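Local coordinates for protein dehydrogenase (Sinorhizobium meliloti, PDB 3UOE) that is probably an NAD(P)-dependent oxidoreductase of the malate/L-lactate dehydrogenase (LDH2/MDH2) family, its substrate not established, at residues Gly92-Ala97 and Met117-Arg122; Leu76-Lys81 and Asn136-Gly141; Ala59-Leu64 and Thr339-Pro344. All coordinates share one frame; numbering follows the deposited sequence.

How the interactions relate
The three contacts tie helices to strands, or to the loop that follows one, and differ in chemistry: interaction 1 is apolar packing, interaction 2 a single buried hydrogen bond, interaction 3 apolar packing with a water bridge. Interactions 1 and 2 both reach the seven-stranded mixed sheet; their centres are 23 Å apart and their nearest atoms about 9 Å. Interaction 3 belongs to the two-stranded sheet 23-26/341-344. Its centre lies 22 Å from that of interaction 2, with nearest atoms about 6 Å apart, and 34 Å from that of interaction 1, across the centre of the chain. Helices 46-61 and 72-80, consecutive in sequence, supply one segment each to interactions 3 and 2.

Interaction 1: residues Gly92-Ala97 and Met117-Arg122; sequences GTWRRA and MRVTRR
Trp94 and Thr120 bring the two backbones nearest each other, their CA atoms 9.4 Å apart, a spacing bridged by one large side chain. Residues Gly92-Trp94 run in strand 91-96, an outermost strand of the seven-stranded mixed sheet within this chain, and Met117-Arg122 are part of helix 109-127, so the contact is helix-on-sheet packing at the sheet border. After Trp94 the chain turns a corner, and Arg95 and Arg96 form a classic beta bulge opposite a single residue of strand 99-105.

The indole carries the contact. With CG anti to the carbonyl carbon (chi1 -69°) and the ring turned by a chi2 of 101°, its six-membered end reaches the helix although the CB itself does not point there. The CB of Val119 points toward the strand, and its CG1 stands obliquely to the indole, 3.6 Å from CZ2 of Trp94. CG1 is also 4.0 Å from Trp94 NE1, so the methyl sits beside the CE2 side of the indole, where its two rings join. The Trp94 and Val119 side chains run antiparallel past one another, while that of Thr120 comes in roughly perpendicular to the tryptophan.

At the far end of the ring, Thr120 CA meets the indole edge near its plane, 3.8 Å from Trp94 CH2. The threonine hydroxyl takes no part: it is hydrogen-bonded to the carbonyl O of Ala116, one helical turn back, while its methyl faces the indole. Leu100 of strand 99-105 touches Trp94, Val119 and Thr120, closing the apolar cluster from the adjacent strand. Arg95 and Arg96 lead instead to the second subunit, packing on its Ala295 and Thr127 respectively. In the plane of the indole, at its edge, the carbonyl O of Val119 lies 3.7 Å from Trp94 CZ2.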
ATOM      1  N   GLY A  92       1.363   3.060 -25.667  1.00 12.82           N
ATOM      2  CA  GLY A  92       2.246   2.278 -24.822  1.00 10.27           C
ATOM      3  C   GLY A  92       3.483   1.740 -25.519  1.00 15.40           C
ATOM      4  O   GLY A  92       3.436   1.348 -26.689  1.00 15.73           O
ATOM      5  N   THR A  93       4.595   1.726 -24.789  1.00 12.09           N
ATOM      6  CA  THR A  93       5.829   1.127 -25.268  1.00 10.96           C
ATOM      7  C   THR A  93       6.350   0.151 -24.214  1.00 11.64           C
ATOM      8  O   THR A  93       6.434   0.495 -23.036  1.00 10.75           O
ATOM      9  CB  THR A  93       6.922   2.196 -25.512  1.00 16.24           C
ATOM     10  OG1 THR A  93       6.436   3.206 -26.413  1.00 16.24           O
ATOM     11  CG2 THR A  93       8.192   1.556 -26.085  1.00  9.99           C
ATOM     12  N   TRP A  94       6.706  -1.060 -24.634  1.00 11.00           N
ATOM     13  CA  TRP A  94       7.322  -2.021 -23.726  1.00 10.06           C
ATOM     14  C   TRP A  94       8.785  -1.674 -23.532  1.00 11.33           C
ATOM     15  O   TRP A  94       9.602  -1.872 -24.424  1.00 12.64           O
ATOM     16  CB  TRP A  94       7.162  -3.452 -24.250  1.00  9.15           C
ATOM     17  CG  TRP A  94       5.731  -3.901 -24.202  1.00 10.62           C
ATOM     18  CD1 TRP A  94       4.844  -3.949 -25.245  1.00  8.82           C
ATOM     19  CD2 TRP A  94       5.009  -4.336 -23.041  1.00  9.44           C
ATOM     20  NE1 TRP A  94       3.617  -4.398 -24.801  1.00  9.49           N
ATOM     21  CE2 TRP A  94       3.693  -4.641 -23.453  1.00  9.63           C
ATOM     22  CE3 TRP A  94       5.351  -4.499 -21.693  1.00  9.77           C
ATOM     23  CZ2 TRP A  94       2.718  -5.099 -22.568  1.00 10.09           C
ATOM     24  CZ3 TRP A  94       4.378  -4.960 -20.808  1.00 10.45           C
ATOM     25  CH2 TRP A  94       3.075  -5.249 -21.251  1.00 11.08           C
ATOM     26  N   ARG A  95       9.108  -1.137 -22.364  1.00 10.00           N
ATOM     27  CA  ARG A  95      10.469  -0.721 -22.084  1.00 11.12           C
ATOM     28  C   ARG A  95      11.298  -1.948 -21.711  1.00 11.74           C
ATOM     29  O   ARG A  95      12.484  -2.045 -22.052  1.00  9.86           O
ATOM     30  CB  ARG A  95      10.478   0.337 -20.981  1.00 11.62           C
ATOM     31  CG  ARG A  95       9.984   1.702 -21.449  1.00 15.18           C
ATOM     32  CD  ARG A  95      11.140   2.608 -21.857  1.00 23.78           C
ATOM     33  NE  ARG A  95      12.143   2.690 -20.790  1.00 33.45           N
ATOM     34  CZ  ARG A  95      12.869   3.771 -20.497  1.00 35.22           C
ATOM     35  NH1 ARG A  95      12.706   4.902 -21.179  1.00 37.02           N
ATOM     36  NH2 ARG A  95      13.752   3.723 -19.503  1.00 25.66           N
ATOM     37  N   ARG A  96      10.652  -2.880 -21.015  1.00  8.34           N
ATOM     38  CA  ARG A  96      11.230  -4.180 -20.702  1.00  8.62           C
ATOM     39  C   ARG A  96      10.129  -5.199 -20.891  1.00  7.84           C
ATOM     40  O   ARG A  96       8.993  -4.831 -21.146  1.00  7.82           O
ATOM     41  CB  ARG A  96      11.706  -4.232 -19.259  1.00  7.49           C
ATOM     42  CG  ARG A  96      12.584  -3.090 -18.864  1.00  8.79           C
ATOM     43  CD  ARG A  96      13.989  -3.244 -19.395  1.00 11.23           C
ATOM     44  NE  ARG A  96      14.909  -2.617 -18.458  1.00 13.40           N
ATOM     45  CZ  ARG A  96      15.477  -1.429 -18.628  1.00 18.18           C
ATOM     46  NH1 ARG A  96      15.257  -0.728 -19.735  1.00 25.13           N
ATOM     47  NH2 ARG A  96      16.283  -0.952 -17.689  1.00 19.29           N
ATOM     48  N   ALA A  97      10.458  -6.473 -20.736  1.00  7.02           N
ATOM     49  CA  ALA A  97       9.483  -7.538 -20.928  1.00  8.93           C
ATOM     50  C   ALA A  97       8.215  -7.353 -20.088  1.00  9.25           C
ATOM     51  O   ALA A  97       7.123  -7.716 -20.524  1.00  9.63           O
ATOM     52  CB  ALA A  97      10.124  -8.915 -20.653  1.00  8.41           C
HETATM   53  N   MSE A 117      -4.632  -1.793 -19.413  1.00  8.12           N
HETATM   54  CA  MSE A 117      -4.952  -3.072 -18.799  1.00 10.29           C
HETATM   55  C   MSE A 117      -5.066  -4.172 -19.850  1.00 10.88           C
HETATM   56  O   MSE A 117      -4.552  -5.277 -19.663  1.00 12.09           O
HETATM   57  CB  MSE A 117      -6.238  -2.988 -17.971  1.00  7.94           C
HETATM   58  CG  MSE A 117      -6.547  -4.286 -17.244  1.00 13.86           C
HETATM   59 SE   MSE A 117      -8.066  -4.234 -15.998  1.00 29.71          SE
HETATM   60  CE  MSE A 117      -7.690  -2.524 -15.111  1.00  7.76           C
ATOM     61  N   ARG A 118      -5.732  -3.873 -20.960  1.00 10.27           N
ATOM     62  CA  ARG A 118      -5.883  -4.852 -22.030  1.00 11.45           C
ATOM     63  C   ARG A 118      -4.519  -5.285 -22.560  1.00 12.89           C
ATOM     64  O   ARG A 118      -4.258  -6.473 -22.755  1.00 12.71           O
ATOM     65  CB  ARG A 118      -6.724  -4.279 -23.166  1.00 13.31           C
ATOM     66  CG  ARG A 118      -6.632  -5.074 -24.469  1.00 17.88           C
ATOM     67  CD  ARG A 118      -7.341  -4.355 -25.629  1.00 21.61           C
ATOM     68  NE  ARG A 118      -6.611  -3.176 -26.106  1.00 21.49           N
ATOM     69  CZ  ARG A 118      -5.607  -3.224 -26.975  1.00 18.50           C
ATOM     70  NH1 ARG A 118      -5.206  -4.392 -27.457  1.00 20.80           N
ATOM     71  NH2 ARG A 118      -4.998  -2.108 -27.355  1.00 20.91           N
ATOM     72  N   VAL A 119      -3.649  -4.306 -22.784  1.00 12.24           N
ATOM     73  CA  VAL A 119      -2.324  -4.563 -23.325  1.00 11.52           C
ATOM     74  C   VAL A 119      -1.432  -5.314 -22.325  1.00 10.80           C
ATOM     75  O   VAL A 119      -0.748  -6.268 -22.679  1.00 11.76           O
ATOM     76  CB  VAL A 119      -1.644  -3.243 -23.756  1.00 12.27           C
ATOM     77  CG1 VAL A 119      -0.161  -3.477 -24.089  1.00 10.33           C
ATOM     78  CG2 VAL A 119      -2.397  -2.611 -24.936  1.00 10.80           C
ATOM     79  N   THR A 120      -1.439  -4.893 -21.070  1.00  9.98           N
ATOM     80  CA  THR A 120      -0.581  -5.552 -20.097  1.00 12.98           C
ATOM     81  C   THR A 120      -1.061  -6.967 -19.800  1.00 11.55           C
ATOM     82  O   THR A 120      -0.250  -7.863 -19.604  1.00 12.36           O
ATOM     83  CB  THR A 120      -0.431  -4.748 -18.790  1.00 10.81           C
ATOM     84  OG1 THR A 120      -1.718  -4.553 -18.197  1.00 15.50           O
ATOM     85  CG2 THR A 120       0.204  -3.408 -19.075  1.00  9.23           C
ATOM     86  N   ARG A 121      -2.375  -7.166 -19.783  1.00 11.58           N
ATOM     87  CA  ARG A 121      -2.940  -8.487 -19.510  1.00 15.21           C
ATOM     88  C   ARG A 121      -2.453  -9.564 -20.496  1.00 16.45           C
ATOM     89  O   ARG A 121      -2.253 -10.719 -20.115  1.00 14.85           O
ATOM     90  CB  ARG A 121      -4.471  -8.431 -19.498  1.00 17.67           C
ATOM     91  CG  ARG A 121      -5.106  -9.731 -19.057  1.00 26.31           C
ATOM     92  CD  ARG A 121      -6.624  -9.707 -19.129  1.00 32.91           C
ATOM     93  NE  ARG A 121      -7.172 -11.029 -18.832  1.00 37.02           N
ATOM     94  CZ  ARG A 121      -8.448 -11.368 -19.001  1.00 44.53           C
ATOM     95  NH1 ARG A 121      -9.315 -10.479 -19.470  1.00 44.86           N
ATOM     96  NH2 ARG A 121      -8.858 -12.598 -18.707  1.00 43.62           N
ATOM     97  N   ARG A 122      -2.269  -9.175 -21.756  1.00 13.21           N
ATOM     98  CA  ARG A 122      -1.814 -10.094 -22.794  1.00 17.98           C
ATOM     99  C   ARG A 122      -0.469 -10.743 -22.448  1.00 17.99           C
ATOM    100  O   ARG A 122      -0.228 -11.909 -22.749  1.00 17.91           O
ATOM    101  CB  ARG A 122      -1.707  -9.349 -24.129  1.00 17.64           C
ATOM    102  CG  ARG A 122      -3.057  -9.021 -24.751  1.00 23.64           C
ATOM    103  CD  ARG A 122      -3.052  -7.671 -25.472  1.00 28.53           C
ATOM    104  NE  ARG A 122      -2.468  -7.738 -26.811  1.00 40.72           N
ATOM    105  CZ  ARG A 122      -2.247  -6.678 -27.588  1.00 45.05           C
ATOM    106  NH1 ARG A 122      -2.554  -5.458 -27.162  1.00 30.56           N
ATOM    107  NH2 ARG A 122      -1.714  -6.833 -28.797  1.00 52.31           N
TER

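Interaction 2: residues Leu76-Lys81 and Asn136-Gly141; sequences LSRLDK and NANHMG
A single buried hydrogen bond, from Arg78 NE to Asn138 OD1, makes this contact, joining helix 72-80 to the loop that leaves strand 129-137 of the mixed sheet. The nearest CA atoms, those of Arg78 and Asn138, are 9.4 Å apart, and the two side chains meet from opposite directions. NE lies 2.8 Å from OD1, with an angle of 142° at the hydrogen, so the bond is appreciably bent on the donor side. On the acceptor side it is straighter: NE sits nearly on the extension of the amide C=O. The oxygen is tilted 25° out of the guanidinium plane, and the guanidinium and amide planes stand 59° apart. The arginine chain is extended at chi2 and bends at chi3, which turns NE to the amide.

Both groups have further partners that limit their rotation. Arg78 NH1 donates to the carbonyl oxygens of Asp277 and His280, and Asn138 ND2 to that of Gly107, which is consistent with the modelled amide orientation. The arrangement is that of a buried arginine, shared between an asparagine amide and backbone carbonyls, joining a helix to the loop at the end of a strand of the mixed sheet.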
ATOM      1  N   LEU A  76     -15.441  17.985 -19.377  1.00  6.95           N
ATOM      2  CA  LEU A  76     -16.091  18.569 -20.542  1.00  7.05           C
ATOM      3  C   LEU A  76     -15.365  19.852 -20.938  1.00  7.61           C
ATOM      4  O   LEU A  76     -15.084  20.089 -22.108  1.00  7.25           O
ATOM      5  CB  LEU A  76     -17.573  18.850 -20.255  1.00  6.41           C
ATOM      6  CG  LEU A  76     -18.467  17.637 -19.958  1.00  6.33           C
ATOM      7  CD1 LEU A  76     -19.895  18.062 -19.651  1.00  6.78           C
ATOM      8  CD2 LEU A  76     -18.440  16.642 -21.123  1.00  6.77           C
ATOM      9  N   SER A  77     -15.042  20.669 -19.944  1.00  7.25           N
ATOM     10  CA  SER A  77     -14.349  21.931 -20.191  1.00  9.50           C
ATOM     11  C   SER A  77     -12.942  21.696 -20.759  1.00  8.44           C
ATOM     12  O   SER A  77     -12.502  22.379 -21.685  1.00  8.63           O
ATOM     13  CB  SER A  77     -14.286  22.753 -18.898  1.00  7.58           C
ATOM     14  OG  SER A  77     -13.742  24.026 -19.136  1.00  8.51           O
ATOM     15  N   ARG A  78     -12.244  20.719 -20.196  1.00  7.61           N
ATOM     16  CA  ARG A  78     -10.893  20.406 -20.635  1.00  8.77           C
ATOM     17  C   ARG A  78     -10.885  19.881 -22.069  1.00  8.65           C
ATOM     18  O   ARG A  78      -9.962  20.140 -22.835  1.00  7.73           O
ATOM     19  CB  ARG A  78     -10.233  19.414 -19.675  1.00  6.15           C
ATOM     20  CG  ARG A  78      -9.945  20.003 -18.291  1.00  7.35           C
ATOM     21  CD  ARG A  78      -9.238  18.997 -17.367  1.00  5.70           C
ATOM     22  NE  ARG A  78      -7.933  18.611 -17.896  1.00  6.00           N
ATOM     23  CZ  ARG A  78      -6.821  19.327 -17.752  1.00  7.10           C
ATOM     24  NH1 ARG A  78      -6.839  20.474 -17.073  1.00  5.85           N
ATOM     25  NH2 ARG A  78      -5.684  18.887 -18.279  1.00  6.35           N
ATOM     26  N   LEU A  79     -11.929  19.149 -22.425  1.00  8.27           N
ATOM     27  CA  LEU A  79     -12.079  18.670 -23.783  1.00  7.70           C
ATOM     28  C   LEU A  79     -12.288  19.835 -24.747  1.00  8.68           C
ATOM     29  O   LEU A  79     -11.614  19.929 -25.770  1.00  8.79           O
ATOM     30  CB  LEU A  79     -13.254  17.696 -23.859  1.00  7.86           C
ATOM     31  CG  LEU A  79     -13.009  16.321 -23.236  1.00  6.52           C
ATOM     32  CD1 LEU A  79     -14.318  15.611 -22.952  1.00  5.62           C
ATOM     33  CD2 LEU A  79     -12.086  15.463 -24.121  1.00  5.70           C
ATOM     34  N   ASP A  80     -13.226  20.717 -24.410  1.00  8.20           N
ATOM     35  CA  ASP A  80     -13.528  21.893 -25.224  1.00  9.24           C
ATOM     36  C   ASP A  80     -12.300  22.776 -25.444  1.00 11.67           C
ATOM     37  O   ASP A  80     -12.242  23.554 -26.394  1.00 11.88           O
ATOM     38  CB  ASP A  80     -14.600  22.746 -24.542  1.00  8.82           C
ATOM     39  CG  ASP A  80     -15.985  22.142 -24.641  1.00 13.26           C
ATOM     40  OD1 ASP A  80     -16.251  21.353 -25.582  1.00 16.48           O
ATOM     41  OD2 ASP A  80     -16.820  22.470 -23.776  1.00 14.84           O
ATOM     42  N   LYS A  81     -11.333  22.685 -24.543  1.00  9.91           N
ATOM     43  CA  LYS A  81     -10.238  23.637 -24.559  1.00 12.25           C
ATOM     44  C   LYS A  81      -8.966  23.025 -25.103  1.00 10.10           C
ATOM     45  O   LYS A  81      -7.931  23.681 -25.142  1.00 12.35           O
ATOM     46  CB  LYS A  81     -10.010  24.224 -23.168  1.00 10.58           C
ATOM     47  CG  LYS A  81     -11.119  25.178 -22.717  1.00 12.40           C
ATOM     48  CD  LYS A  81     -10.825  25.718 -21.323  1.00 14.24           C
ATOM     49  CE  LYS A  81     -11.897  26.691 -20.843  1.00 20.92           C
ATOM     50  NZ  LYS A  81     -11.930  27.955 -21.633  1.00 37.88           N
ATOM     51  N   ASN A 136       0.699  11.851 -18.451  1.00  7.05           N
ATOM     52  CA  ASN A 136      -0.022  12.657 -19.432  1.00  6.20           C
ATOM     53  C   ASN A 136      -1.414  12.100 -19.736  1.00  5.80           C
ATOM     54  O   ASN A 136      -1.845  12.065 -20.895  1.00  5.95           O
ATOM     55  CB  ASN A 136       0.814  12.786 -20.713  1.00  6.38           C
ATOM     56  CG  ASN A 136       0.373  13.946 -21.601  1.00  7.41           C
ATOM     57  OD1 ASN A 136      -0.167  14.943 -21.128  1.00  5.90           O
ATOM     58  ND2 ASN A 136       0.619  13.816 -22.901  1.00  7.74           N
ATOM     59  N   ALA A 137      -2.103  11.656 -18.686  1.00  5.42           N
ATOM     60  CA  ALA A 137      -3.510  11.259 -18.766  1.00  5.14           C
ATOM     61  C   ALA A 137      -4.345  12.056 -17.763  1.00  5.36           C
ATOM     62  O   ALA A 137      -3.834  12.508 -16.751  1.00  5.30           O
ATOM     63  CB  ALA A 137      -3.667   9.765 -18.510  1.00  3.65           C
ATOM     64  N   ASN A 138      -5.635  12.211 -18.042  1.00  5.14           N
ATOM     65  CA  ASN A 138      -6.523  12.907 -17.132  1.00  4.71           C
ATOM     66  C   ASN A 138      -6.979  12.038 -15.975  1.00  5.20           C
ATOM     67  O   ASN A 138      -6.608  10.876 -15.853  1.00  4.43           O
ATOM     68  CB  ASN A 138      -7.748  13.477 -17.859  1.00  5.99           C
ATOM     69  CG  ASN A 138      -7.427  14.729 -18.649  1.00  8.00           C
ATOM     70  OD1 ASN A 138      -7.631  15.852 -18.170  1.00  7.35           O
ATOM     71  ND2 ASN A 138      -6.913  14.547 -19.864  1.00  6.75           N
ATOM     72  N   HIS A 139      -7.807  12.637 -15.133  1.00  6.86           N
ATOM     73  CA  HIS A 139      -8.171  12.081 -13.842  1.00  7.92           C
ATOM     74  C   HIS A 139      -8.819  10.716 -14.004  1.00  7.31           C
ATOM     75  O   HIS A 139      -9.654  10.516 -14.888  1.00  7.39           O
ATOM     76  CB  HIS A 139      -9.109  13.056 -13.122  1.00  7.50           C
ATOM     77  CG  HIS A 139      -9.334  12.730 -11.682  1.00  9.08           C
ATOM     78  ND1 HIS A 139     -10.467  12.087 -11.234  1.00  8.00           N
ATOM     79  CD2 HIS A 139      -8.580  12.971 -10.583  1.00 10.31           C
ATOM     80  CE1 HIS A 139     -10.396  11.940  -9.925  1.00  7.73           C
ATOM     81  NE2 HIS A 139      -9.259  12.459  -9.506  1.00  8.01           N
HETATM   82  N   MSE A 140      -8.424   9.787 -13.138  1.00  7.11           N
HETATM   83  CA  MSE A 140      -8.814   8.383 -13.238  1.00  8.10           C
HETATM   84  C   MSE A 140     -10.160   8.084 -12.598  1.00  7.83           C
HETATM   85  O   MSE A 140     -10.739   7.015 -12.807  1.00  6.93           O
HETATM   86  CB  MSE A 140      -7.756   7.516 -12.555  1.00  7.48           C
HETATM   87  CG  MSE A 140      -6.462   7.469 -13.312  1.00  9.05           C
HETATM   88 SE   MSE A 140      -6.773   6.589 -15.022  1.00 25.93          SE
HETATM   89  CE  MSE A 140      -5.314   7.439 -16.045  1.00  8.44           C
ATOM     90  N   GLY A 141     -10.649   9.017 -11.794  1.00  6.48           N
ATOM     91  CA  GLY A 141     -11.835   8.750 -11.014  1.00  7.95           C
ATOM     92  C   GLY A 141     -11.566   7.675  -9.978  1.00  7.66           C
ATOM     93  O   GLY A 141     -10.465   7.590  -9.433  1.00  7.81           O
TER

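Interaction 3: residues Ala59-Leu64 and Thr339-Pro344; sequences AELRGL and TGIELP
The apolar part of the contact centres on Ile341, whose CB points toward helix 46-61 and whose side chain crosses those of Glu60 and Leu61 at about a right angle. The backbones come closest at Leu61 and Ile341, with CA atoms 6.5 Å apart. Ile341 CD1 lies 3.7 Å from Leu61 CD2, and the same leucine methyl is 3.8 Å from Ile341 CG1, so one leucine methyl lies across the outer half of the isoleucine. Glu60 contributes its aliphatic base: its CB is 3.9 Å from Ile341 CD1. With CG1 anti to its own carbonyl carbon (chi1 -76°) and the chain extended beyond it, Ile341 brings CD1 to both Leu61 CD2 and Glu60 CB. Pro28 touches both Leu61 and Ile341, adding helix 28-41 to this cluster.

The fold element on the other side is strand 341-344, paired antiparallel with strand 23-26 near the N-terminus through backbone bonds of Ile341 with Leu26 and Leu343 with Met24. Helix 46-61 ends here in a Schellman motif, with Gly63 at positive phi as the C-prime residue: Leu64 N bonds Ala59 O, and Gly63 N bonds Glu60 O.

The polar link is indirect. One water donates to Glu60 OE1 and to the backbone Glu342 O, at 2.6 Å from each, and so spans two oxygens that stand 4.4 Å apart. A bend at chi2 (-70°) turns the Glu60 carboxylate aside, with OE1 at the water, and its other oxygen, OE2, accepts a hydrogen bond from the backbone N of Leu69.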
ATOM      1  N   ALA A  59     -19.208   5.493  -9.188  1.00  8.31           N
ATOM      2  CA  ALA A  59     -18.866   6.268  -8.000  1.00 11.48           C
ATOM      3  C   ALA A  59     -20.135   6.739  -7.280  1.00 10.48           C
ATOM      4  O   ALA A  59     -20.296   6.492  -6.081  1.00  8.71           O
ATOM      5  CB  ALA A  59     -17.974   7.459  -8.363  1.00  7.01           C
ATOM      6  N   GLU A  60     -21.023   7.414  -8.015  1.00  9.63           N
ATOM      7  CA  GLU A  60     -22.320   7.849  -7.483  1.00 10.31           C
ATOM      8  C   GLU A  60     -23.076   6.681  -6.840  1.00 10.54           C
ATOM      9  O   GLU A  60     -23.481   6.762  -5.688  1.00  9.22           O
ATOM     10  CB  GLU A  60     -23.187   8.455  -8.586  1.00  9.99           C
ATOM     11  CG  GLU A  60     -22.628   9.706  -9.220  1.00  9.29           C
ATOM     12  CD  GLU A  60     -22.659  10.906  -8.287  1.00 10.79           C
ATOM     13  OE1 GLU A  60     -23.147  10.777  -7.147  1.00 10.68           O
ATOM     14  OE2 GLU A  60     -22.201  11.987  -8.702  1.00 10.73           O
ATOM     15  N   LEU A  61     -23.244   5.593  -7.588  1.00 11.20           N
ATOM     16  CA  LEU A  61     -24.010   4.437  -7.104  1.00 10.45           C
ATOM     17  C   LEU A  61     -23.426   3.836  -5.828  1.00 11.62           C
ATOM     18  O   LEU A  61     -24.159   3.299  -4.989  1.00 12.09           O
ATOM     19  CB  LEU A  61     -24.110   3.349  -8.185  1.00  9.53           C
ATOM     20  CG  LEU A  61     -24.925   3.616  -9.454  1.00 10.19           C
ATOM     21  CD1 LEU A  61     -24.606   2.571 -10.524  1.00  8.60           C
ATOM     22  CD2 LEU A  61     -26.435   3.670  -9.169  1.00 10.41           C
ATOM     23  N   ARG A  62     -22.106   3.927  -5.682  1.00  9.81           N
ATOM     24  CA  ARG A  62     -21.421   3.297  -4.554  1.00 13.61           C
ATOM     25  C   ARG A  62     -21.243   4.221  -3.349  1.00 14.21           C
ATOM     26  O   ARG A  62     -20.587   3.862  -2.374  1.00 16.76           O
ATOM     27  CB  ARG A  62     -20.067   2.738  -4.993  1.00 14.65           C
ATOM     28  CG  ARG A  62     -20.188   1.612  -6.001  1.00 16.13           C
ATOM     29  CD  ARG A  62     -18.851   1.241  -6.603  1.00 13.81           C
ATOM     30  NE  ARG A  62     -18.906  -0.115  -7.128  1.00 22.34           N
ATOM     31  CZ  ARG A  62     -18.687  -0.440  -8.394  1.00 25.10           C
ATOM     32  NH1 ARG A  62     -18.358   0.497  -9.271  1.00 29.64           N
ATOM     33  NH2 ARG A  62     -18.774  -1.706  -8.780  1.00 25.70           N
ATOM     34  N   GLY A  63     -21.823   5.412  -3.419  1.00 13.73           N
ATOM     35  CA  GLY A  63     -21.731   6.356  -2.320  1.00 14.01           C
ATOM     36  C   GLY A  63     -20.420   7.124  -2.280  1.00 15.91           C
ATOM     37  O   GLY A  63     -19.982   7.552  -1.212  1.00 14.30           O
ATOM     38  N   LEU A  64     -19.794   7.309  -3.440  1.00 13.42           N
ATOM     39  CA  LEU A  64     -18.584   8.120  -3.535  1.00 10.54           C
ATOM     40  C   LEU A  64     -18.792   9.291  -4.505  1.00 11.71           C
ATOM     41  O   LEU A  64     -18.163   9.356  -5.562  1.00 12.29           O
ATOM     42  CB  LEU A  64     -17.409   7.258  -3.974  1.00  8.76           C
ATOM     43  CG  LEU A  64     -16.009   7.856  -3.844  1.00 13.94           C
ATOM     44  CD1 LEU A  64     -15.512   7.805  -2.400  1.00 13.91           C
ATOM     45  CD2 LEU A  64     -15.051   7.116  -4.766  1.00 13.09           C
ATOM     46  N   THR A 339     -33.269   2.617  -5.998  1.00 25.51           N
ATOM     47  CA  THR A 339     -33.934   3.832  -5.549  1.00 21.70           C
ATOM     48  C   THR A 339     -33.523   5.070  -6.338  1.00 22.98           C
ATOM     49  O   THR A 339     -34.198   6.095  -6.282  1.00 24.60           O
ATOM     50  CB  THR A 339     -33.652   4.077  -4.059  1.00 23.27           C
ATOM     51  OG1 THR A 339     -32.301   4.522  -3.901  1.00 32.03           O
ATOM     52  CG2 THR A 339     -33.836   2.793  -3.275  1.00 23.12           C
ATOM     53  N   GLY A 340     -32.411   4.983  -7.062  1.00 18.84           N
ATOM     54  CA  GLY A 340     -31.919   6.112  -7.831  1.00 17.15           C
ATOM     55  C   GLY A 340     -30.719   6.813  -7.209  1.00 19.82           C
ATOM     56  O   GLY A 340     -30.322   6.514  -6.085  1.00 16.64           O
ATOM     57  N   ILE A 341     -30.144   7.749  -7.961  1.00 17.38           N
ATOM     58  CA  ILE A 341     -29.010   8.540  -7.511  1.00 12.92           C
ATOM     59  C   ILE A 341     -29.437   9.938  -7.042  1.00 17.73           C
ATOM     60  O   ILE A 341     -30.191  10.638  -7.725  1.00 16.54           O
ATOM     61  CB  ILE A 341     -27.969   8.670  -8.642  1.00 14.23           C
ATOM     62  CG1 ILE A 341     -27.181   7.368  -8.786  1.00 13.85           C
ATOM     63  CG2 ILE A 341     -27.021   9.840  -8.399  1.00 14.44           C
ATOM     64  CD1 ILE A 341     -26.571   7.185 -10.157  1.00 14.43           C
ATOM     65  N   GLU A 342     -28.952  10.346  -5.874  1.00 16.50           N
ATOM     66  CA  GLU A 342     -29.178  11.714  -5.425  1.00 21.17           C
ATOM     67  C   GLU A 342     -27.990  12.591  -5.783  1.00 15.96           C
ATOM     68  O   GLU A 342     -26.868  12.328  -5.366  1.00 16.81           O
ATOM     69  CB  GLU A 342     -29.420  11.765  -3.916  1.00 24.58           C
ATOM     70  CG  GLU A 342     -30.556  10.878  -3.451  1.00 31.07           C
ATOM     71  CD  GLU A 342     -31.346  11.491  -2.314  1.00 35.82           C
ATOM     72  OE1 GLU A 342     -30.751  12.242  -1.511  1.00 41.21           O
ATOM     73  OE2 GLU A 342     -32.564  11.218  -2.231  1.00 36.02           O
ATOM     74  N   LEU A 343     -28.224  13.627  -6.567  1.00 14.01           N
ATOM     75  CA  LEU A 343     -27.178  14.613  -6.771  1.00 18.28           C
ATOM     76  C   LEU A 343     -27.690  16.017  -6.479  1.00 17.92           C
ATOM     77  O   LEU A 343     -28.894  16.282  -6.564  1.00 16.52           O
ATOM     78  CB  LEU A 343     -26.557  14.508  -8.167  1.00 19.22           C
ATOM     79  CG  LEU A 343     -27.394  14.968  -9.345  1.00 19.62           C
ATOM     80  CD1 LEU A 343     -26.636  14.762 -10.655  1.00 18.44           C
ATOM     81  CD2 LEU A 343     -28.678  14.184  -9.333  1.00 22.60           C
ATOM     82  N   PRO A 344     -26.776  16.909  -6.088  1.00 15.05           N
ATOM     83  CA  PRO A 344     -27.114  18.305  -5.796  1.00 12.45           C
ATOM     84  C   PRO A 344     -27.820  18.945  -6.981  1.00 14.19           C
ATOM     85  O   PRO A 344     -27.353  18.794  -8.117  1.00 14.27           O
ATOM     86  CB  PRO A 344     -25.745  18.947  -5.578  1.00 13.57           C
ATOM     87  CG  PRO A 344     -24.911  17.820  -5.023  1.00 14.21           C
ATOM     88  CD  PRO A 344     -25.379  16.589  -5.748  1.00 12.70           C
TER
HETATM   89  O   HOH W   1     -24.336  12.668  -5.775  1.00 14.24           O